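Local coordinates for bifunctional protein PutA (Bdellovibrio bacteriovorus, PDB 5UR2), which probably oxidises L-proline to L-glutamate in two steps, pairing an FAD-dependent proline dehydrogenase with an NAD+-dependent L-glutamate gamma-semialdehyde dehydrogenase, at residues A491-N496 and Q522-I527; N516-D521 and M819-D824. One frame throughout, in Å; residues are numbered along the deposited sequence.

Overall arrangement
Both contacts belong to the aldehyde dehydrogenase half of PutA and lie away from the predicted catalytic residues, with centres about 14 Å apart. Along the chain the segments alternate: 491-496, then 516-521, 522-527 and, far later, 819-824. Interaction 1 pairs strands 495-501 and 523-528, the parallel inner pair of a four-stranded mixed sheet. Interaction 2 takes the tight loop joining strands 511-516 and 523-528 and sets it against the loop that leads into helix 825-841. The two meet directly where Asn516 N lies 2.8 Å from Gln522 O, a probable hydrogen bond. The small sheet thus packs, through one of its own loops, against a part of the dehydrogenase some 300 residues further along the chain.

Interaction 1 (A491-N496 and Q522-I527)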
ATOM      1  N   ALA B 491      42.503  19.054  11.950  1.00 27.93           N
ATOM      2  CA  ALA B 491      43.780  18.475  12.324  1.00 28.69           C
ATOM      3  C   ALA B 491      43.985  17.083  11.739  1.00 28.74           C
ATOM      4  O   ALA B 491      45.110  16.587  11.768  1.00 34.51           O
ATOM      5  CB  ALA B 491      43.930  18.444  13.854  1.00 29.70           C
ATOM      6  N   SER B 492      42.943  16.434  11.223  1.00 30.13           N
ATOM      7  CA  SER B 492      43.118  15.127  10.601  1.00 31.15           C
ATOM      8  C   SER B 492      43.369  15.204   9.090  1.00 36.65           C
ATOM      9  O   SER B 492      43.597  14.164   8.461  1.00 33.27           O
ATOM     10  CB  SER B 492      41.895  14.239  10.869  1.00 29.45           C
ATOM     11  OG  SER B 492      40.852  14.490   9.938  1.00 35.94           O
ATOM     12  N   LEU B 493      43.346  16.399   8.495  1.00 35.73           N
ATOM     13  CA  LEU B 493      43.488  16.529   7.044  1.00 34.40           C
ATOM     14  C   LEU B 493      44.935  16.334   6.622  1.00 33.58           C
ATOM     15  O   LEU B 493      45.850  16.683   7.361  1.00 29.97           O
ATOM     16  CB  LEU B 493      42.987  17.891   6.555  1.00 30.03           C
ATOM     17  CG  LEU B 493      41.587  18.288   7.024  1.00 27.60           C
ATOM     18  CD1 LEU B 493      41.163  19.617   6.424  1.00 26.68           C
ATOM     19  CD2 LEU B 493      40.552  17.205   6.755  1.00 24.58           C
ATOM     20  N   PRO B 494      45.155  15.743   5.439  1.00 34.89           N
ATOM     21  CA  PRO B 494      44.109  15.237   4.560  1.00 29.10           C
ATOM     22  C   PRO B 494      43.702  13.818   4.944  1.00 32.38           C
ATOM     23  O   PRO B 494      44.527  13.091   5.488  1.00 29.83           O
ATOM     24  CB  PRO B 494      44.770  15.274   3.182  1.00 33.57           C
ATOM     25  CG  PRO B 494      46.229  15.007   3.470  1.00 34.73           C
ATOM     26  CD  PRO B 494      46.498  15.645   4.820  1.00 37.02           C
ATOM     27  N   VAL B 495      42.443  13.458   4.687  1.00 29.81           N
ATOM     28  CA  VAL B 495      41.940  12.114   4.954  1.00 24.14           C
ATOM     29  C   VAL B 495      42.274  11.218   3.766  1.00 24.45           C
ATOM     30  O   VAL B 495      41.908  11.520   2.627  1.00 27.26           O
ATOM     31  CB  VAL B 495      40.430  12.146   5.222  1.00 30.50           C
ATOM     32  CG1 VAL B 495      39.900  10.749   5.458  1.00 27.63           C
ATOM     33  CG2 VAL B 495      40.149  13.055   6.423  1.00 25.78           C
ATOM     34  N   ASN B 496      43.015  10.145   4.022  1.00 27.51           N
ATOM     35  CA  ASN B 496      43.326   9.152   3.003  1.00 29.54           C
ATOM     36  C   ASN B 496      42.189   8.142   2.927  1.00 29.22           C
ATOM     37  O   ASN B 496      41.912   7.443   3.905  1.00 33.12           O
ATOM     38  CB  ASN B 496      44.647   8.459   3.318  1.00 29.22           C
ATOM     39  CG  ASN B 496      45.813   9.404   3.239  1.00 34.66           C
ATOM     40  OD1 ASN B 496      46.243   9.770   2.147  1.00 40.88           O
ATOM     41  ND2 ASN B 496      46.321   9.830   4.398  1.00 33.20           N
ATOM     42  N   GLN B 522      43.678  24.161   0.409  1.00 31.22           N
ATOM     43  CA  GLN B 522      43.726  23.134   1.439  1.00 33.14           C
ATOM     44  C   GLN B 522      43.119  21.843   0.889  1.00 34.93           C
ATOM     45  O   GLN B 522      42.002  21.859   0.359  1.00 34.05           O
ATOM     46  CB  GLN B 522      42.973  23.614   2.690  1.00 35.87           C
ATOM     47  CG  GLN B 522      42.916  22.613   3.835  1.00 47.30           C
ATOM     48  CD  GLN B 522      42.174  23.137   5.070  1.00 52.55           C
ATOM     49  OE1 GLN B 522      40.961  23.361   5.041  1.00 44.56           O
ATOM     50  NE2 GLN B 522      42.909  23.332   6.162  1.00 60.35           N
ATOM     51  N   ILE B 523      43.853  20.738   0.996  1.00 31.61           N
ATOM     52  CA  ILE B 523      43.371  19.437   0.538  1.00 27.73           C
ATOM     53  C   ILE B 523      42.634  18.746   1.676  1.00 29.11           C
ATOM     54  O   ILE B 523      43.203  18.542   2.752  1.00 29.20           O
ATOM     55  CB  ILE B 523      44.518  18.549   0.038  1.00 28.56           C
ATOM     56  CG1 ILE B 523      45.284  19.215  -1.110  1.00 25.01           C
ATOM     57  CG2 ILE B 523      43.978  17.188  -0.367  1.00 31.51           C
ATOM     58  CD1 ILE B 523      46.439  18.372  -1.616  1.00 28.89           C
ATOM     59  N   VAL B 524      41.377  18.366   1.436  1.00 25.07           N
ATOM     60  CA  VAL B 524      40.595  17.674   2.460  1.00 25.63           C
ATOM     61  C   VAL B 524      40.725  16.159   2.330  1.00 29.58           C
ATOM     62  O   VAL B 524      40.876  15.456   3.333  1.00 36.76           O
ATOM     63  CB  VAL B 524      39.115  18.121   2.396  1.00 28.45           C
ATOM     64  CG1 VAL B 524      38.264  17.288   3.344  1.00 27.55           C
ATOM     65  CG2 VAL B 524      38.999  19.601   2.753  1.00 30.32           C
ATOM     66  N   GLY B 525      40.678  15.638   1.114  1.00 24.59           N
ATOM     67  CA  GLY B 525      40.769  14.203   0.893  1.00 24.14           C
ATOM     68  C   GLY B 525      41.739  13.852  -0.216  1.00 29.99           C
ATOM     69  O   GLY B 525      41.847  14.563  -1.221  1.00 23.87           O
ATOM     70  N   LYS B 526      42.445  12.747  -0.023  1.00 26.95           N
ATOM     71  CA  LYS B 526      43.228  12.101  -1.069  1.00 24.85           C
ATOM     72  C   LYS B 526      42.567  10.750  -1.337  1.00 27.76           C
ATOM     73  O   LYS B 526      42.644   9.843  -0.501  1.00 33.70           O
ATOM     74  CB  LYS B 526      44.695  11.964  -0.654  1.00 23.90           C
ATOM     75  CG  LYS B 526      45.423  13.304  -0.560  1.00 27.74           C
ATOM     76  CD  LYS B 526      46.887  13.151  -0.145  1.00 35.88           C
ATOM     77  CE  LYS B 526      47.807  14.101  -0.903  1.00 44.33           C
ATOM     78  NZ  LYS B 526      47.528  14.145  -2.362  1.00 50.86           N
ATOM     79  N   ILE B 527      41.905  10.623  -2.489  1.00 26.07           N
ATOM     80  CA  ILE B 527      40.988   9.513  -2.760  1.00 28.65           C
ATOM     81  C   ILE B 527      41.653   8.509  -3.686  1.00 30.91           C
ATOM     82  O   ILE B 527      42.029   8.858  -4.809  1.00 30.01           O
ATOM     83  CB  ILE B 527      39.677   9.999  -3.398  1.00 28.26           C
ATOM     84  CG1 ILE B 527      39.139  11.256  -2.702  1.00 25.27           C
ATOM     85  CG2 ILE B 527      38.682   8.846  -3.471  1.00 20.29           C
ATOM     86  CD1 ILE B 527      38.879  11.094  -1.228  1.00 25.05           C
TER
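The carboxamide of Gln522 presents a face to Leu493, whose CD1 sits squarely over it, 3.9 Å from Gln522 CD. At its edge, Gln522 OE1 is hydrogen-bonded to Asn516 ND2. The Pro494 ring, behind a cis peptide bond, runs beside Lys526, with Pro494 CG 4.1 Å from Lys526 CD; Pro494 CB rests 3.6 Å from Ile523 O. The Asn496 amide borders the same lysine chain, its OD1 3.9 Å from Lys526 CB. Leu493 CG lies beside the backbone N (chi1 -51°), and from there CD2 reaches Val524 CG1 at 4.1 Å.

From Val495 on, the segment runs as a strand parallel to 523-527, with Val495 paired with Gly525 and Asn496 with Lys526. Val495 N donates to Val524 O at 2.9 Å, nearly straight (170°), and Val495 O accepts from Lys526 N at 3.0 Å, so Val495 spans Gly525 with both its polar backbone atoms. On the strand's other edge Val524 and Gly525 both face Arg514 in a classic beta bulge. Val495 and Ile527 pack on helix 671-684.

Lys526 NZ makes its salt bridge to Asp513 in strand 511-516, leaving its aliphatic part to line Pro494 and Asn496: two backbone bonds join the strands, and around them carbon packs on carbon, on an amide face and on oxygen.

Interaction 2 (N516-D521 and M819-D824); sequences NPSQSD and MGPVVD
Pro517 and Pro821 meet where a type I beta turn, Asn516 to Gln519, presses on the irregular run that leads into helix 825-841. The turn begins with an Asx turn: Asn516 OD1 accepts from Ser518 N at 2.8 Å, the donor tilted 28° from the amide plane, while Gln519 N closes the beta turn on Asn516 O.

The contact itself is made of carbon against carbon and carbon against oxygen. Pro517 CB and Pro821 CG are 4.0 Å apart. The Pro517 carbonyl oxygen abuts one rim of the Pro821 ring, 3.3 Å from Pro821 CB and equally near its CG. In exchange, Pro517 CB approaches two successive carbonyls of the other segment, lying 3.4 Å from Val823 O and 3.6 Å from Val822 O. Each proline therefore sets ring carbons against main-chain oxygen of the opposite segment.

The other polar bonds go to surrounding residues. Val823 O accepts from Arg514 NH2, which ties this loop to strand 511-516, and Gly820 O is bonded to Ser776 OG. Asp824 is the N-cap of helix 825-841; its OD1 takes Ala827 N and its OD2 is bonded to Gln669 NE2. The contact thus packs a loop of the small mixed sheet against the approach to this helix, with all five touching residues buried.

Ser518 OG, beside its own backbone N (chi1 -60°), accepts from Ala812 N and lies 3.4 Å from Pro821 CG.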
ATOM      1  N   ASN B 516      39.286  21.843  -0.080  1.00 23.31           N
ATOM      2  CA  ASN B 516      38.272  22.517   0.705  1.00 25.42           C
ATOM      3  C   ASN B 516      37.652  23.598  -0.161  1.00 29.33           C
ATOM      4  O   ASN B 516      38.360  24.539  -0.552  1.00 27.41           O
ATOM      5  CB  ASN B 516      38.902  23.095   1.971  1.00 21.78           C
ATOM      6  CG  ASN B 516      37.904  23.814   2.861  1.00 27.07           C
ATOM      7  OD1 ASN B 516      36.863  24.287   2.410  1.00 27.90           O
ATOM      8  ND2 ASN B 516      38.234  23.911   4.143  1.00 25.98           N
ATOM      9  N   PRO B 517      36.369  23.497  -0.520  1.00 29.23           N
ATOM     10  CA  PRO B 517      35.792  24.488  -1.442  1.00 29.50           C
ATOM     11  C   PRO B 517      35.674  25.882  -0.839  1.00 30.40           C
ATOM     12  O   PRO B 517      35.479  26.838  -1.603  1.00 24.85           O
ATOM     13  CB  PRO B 517      34.419  23.895  -1.783  1.00 33.59           C
ATOM     14  CG  PRO B 517      34.078  23.049  -0.570  1.00 32.59           C
ATOM     15  CD  PRO B 517      35.396  22.462  -0.124  1.00 28.51           C
ATOM     16  N   SER B 518      35.763  26.024   0.496  1.00 26.81           N
ATOM     17  CA  SER B 518      35.835  27.328   1.160  1.00 22.82           C
ATOM     18  C   SER B 518      37.250  27.880   1.227  1.00 27.88           C
ATOM     19  O   SER B 518      37.436  29.041   1.617  1.00 28.00           O
ATOM     20  CB  SER B 518      35.315  27.252   2.600  1.00 23.67           C
ATOM     21  OG  SER B 518      33.975  26.829   2.659  1.00 26.78           O
ATOM     22  N   GLN B 519      38.249  27.060   0.929  1.00 22.83           N
ATOM     23  CA  GLN B 519      39.637  27.475   1.057  1.00 31.66           C
ATOM     24  C   GLN B 519      40.459  26.569   0.162  1.00 32.34           C
ATOM     25  O   GLN B 519      41.026  25.570   0.628  1.00 32.85           O
ATOM     26  CB  GLN B 519      40.094  27.404   2.516  1.00 31.51           C
ATOM     27  CG  GLN B 519      41.458  28.018   2.744  1.00 40.55           C
ATOM     28  CD  GLN B 519      41.985  27.793   4.140  1.00 48.35           C
ATOM     29  OE1 GLN B 519      41.236  27.852   5.122  1.00 46.74           O
ATOM     30  NE2 GLN B 519      43.287  27.534   4.239  1.00 49.90           N
ATOM     31  N   SER B 520      40.494  26.902  -1.129  1.00 33.15           N
ATOM     32  CA  SER B 520      40.812  25.923  -2.161  1.00 37.32           C
ATOM     33  C   SER B 520      42.286  25.545  -2.203  1.00 36.63           C
ATOM     34  O   SER B 520      42.643  24.691  -3.020  1.00 36.06           O
ATOM     35  CB  SER B 520      40.376  26.439  -3.539  1.00 36.43           C
ATOM     36  OG  SER B 520      40.863  27.753  -3.789  1.00 41.40           O
ATOM     37  N   ASP B 521      43.156  26.141  -1.386  1.00 30.29           N
ATOM     38  CA  ASP B 521      44.534  25.660  -1.327  1.00 33.26           C
ATOM     39  C   ASP B 521      44.738  24.584  -0.265  1.00 33.44           C
ATOM     40  O   ASP B 521      45.873  24.153  -0.047  1.00 43.92           O
ATOM     41  CB  ASP B 521      45.505  26.818  -1.092  1.00 45.01           C
ATOM     42  CG  ASP B 521      45.176  27.616   0.153  1.00 53.51           C
ATOM     43  OD1 ASP B 521      44.300  27.188   0.948  1.00 56.37           O
ATOM     44  OD2 ASP B 521      45.823  28.660   0.349  1.00 58.64           O
ATOM     45  N   MET B 819      25.230  31.679   3.148  1.00 20.60           N
ATOM     46  CA  MET B 819      25.706  30.776   2.116  1.00 22.41           C
ATOM     47  C   MET B 819      27.229  30.700   2.148  1.00 26.51           C
ATOM     48  O   MET B 819      27.913  31.647   2.568  1.00 28.50           O
ATOM     49  CB  MET B 819      25.199  31.175   0.721  1.00 24.23           C
ATOM     50  CG  MET B 819      25.225  32.636   0.405  1.00 33.24           C
ATOM     51  SD  MET B 819      24.439  32.988  -1.198  1.00 28.76           S
ATOM     52  CE  MET B 819      25.704  32.432  -2.331  1.00 31.33           C
ATOM     53  N   GLY B 820      27.748  29.536   1.748  1.00 22.50           N
ATOM     54  CA  GLY B 820      29.165  29.344   1.543  1.00 22.08           C
ATOM     55  C   GLY B 820      29.484  29.231   0.068  1.00 23.32           C
ATOM     56  O   GLY B 820      28.772  29.778  -0.774  1.00 25.45           O
ATOM     57  N   PRO B 821      30.526  28.479  -0.277  1.00 23.86           N
ATOM     58  CA  PRO B 821      30.951  28.373  -1.679  1.00 24.35           C
ATOM     59  C   PRO B 821      30.161  27.310  -2.437  1.00 23.67           C
ATOM     60  O   PRO B 821      29.459  26.494  -1.853  1.00 22.38           O
ATOM     61  CB  PRO B 821      32.428  27.976  -1.553  1.00 21.31           C
ATOM     62  CG  PRO B 821      32.411  27.051  -0.323  1.00 20.68           C
ATOM     63  CD  PRO B 821      31.358  27.660   0.626  1.00 20.27           C
ATOM     64  N   VAL B 822      30.296  27.320  -3.772  1.00 25.76           N
ATOM     65  CA  VAL B 822      29.773  26.205  -4.566  1.00 24.67           C
ATOM     66  C   VAL B 822      30.828  25.101  -4.589  1.00 23.56           C
ATOM     67  O   VAL B 822      31.928  25.274  -4.058  1.00 26.47           O
ATOM     68  CB  VAL B 822      29.368  26.622  -5.997  1.00 33.59           C
ATOM     69  CG1 VAL B 822      28.144  27.547  -5.974  1.00 21.10           C
ATOM     70  CG2 VAL B 822      30.555  27.249  -6.753  1.00 22.01           C
ATOM     71  N   VAL B 823      30.509  23.963  -5.210  1.00 27.48           N
ATOM     72  CA  VAL B 823      31.172  22.710  -4.847  1.00 28.57           C
ATOM     73  C   VAL B 823      32.623  22.653  -5.339  1.00 29.38           C
ATOM     74  O   VAL B 823      33.510  22.223  -4.596  1.00 27.27           O
ATOM     75  CB  VAL B 823      30.347  21.508  -5.351  1.00 24.79           C
ATOM     76  CG1 VAL B 823      30.316  21.458  -6.871  1.00 25.27           C
ATOM     77  CG2 VAL B 823      30.938  20.235  -4.821  1.00 21.53           C
ATOM     78  N   ASP B 824      32.903  23.086  -6.574  1.00 30.20           N
ATOM     79  CA  ASP B 824      34.250  22.937  -7.131  1.00 33.41           C
ATOM     80  C   ASP B 824      34.488  23.988  -8.215  1.00 28.88           C
ATOM     81  O   ASP B 824      33.596  24.768  -8.568  1.00 29.50           O
ATOM     82  CB  ASP B 824      34.504  21.504  -7.656  1.00 24.60           C
ATOM     83  CG  ASP B 824      33.544  21.083  -8.790  1.00 32.40           C
ATOM     84  OD1 ASP B 824      32.852  21.944  -9.390  1.00 28.37           O
ATOM     85  OD2 ASP B 824      33.493  19.864  -9.087  1.00 37.37           O
TER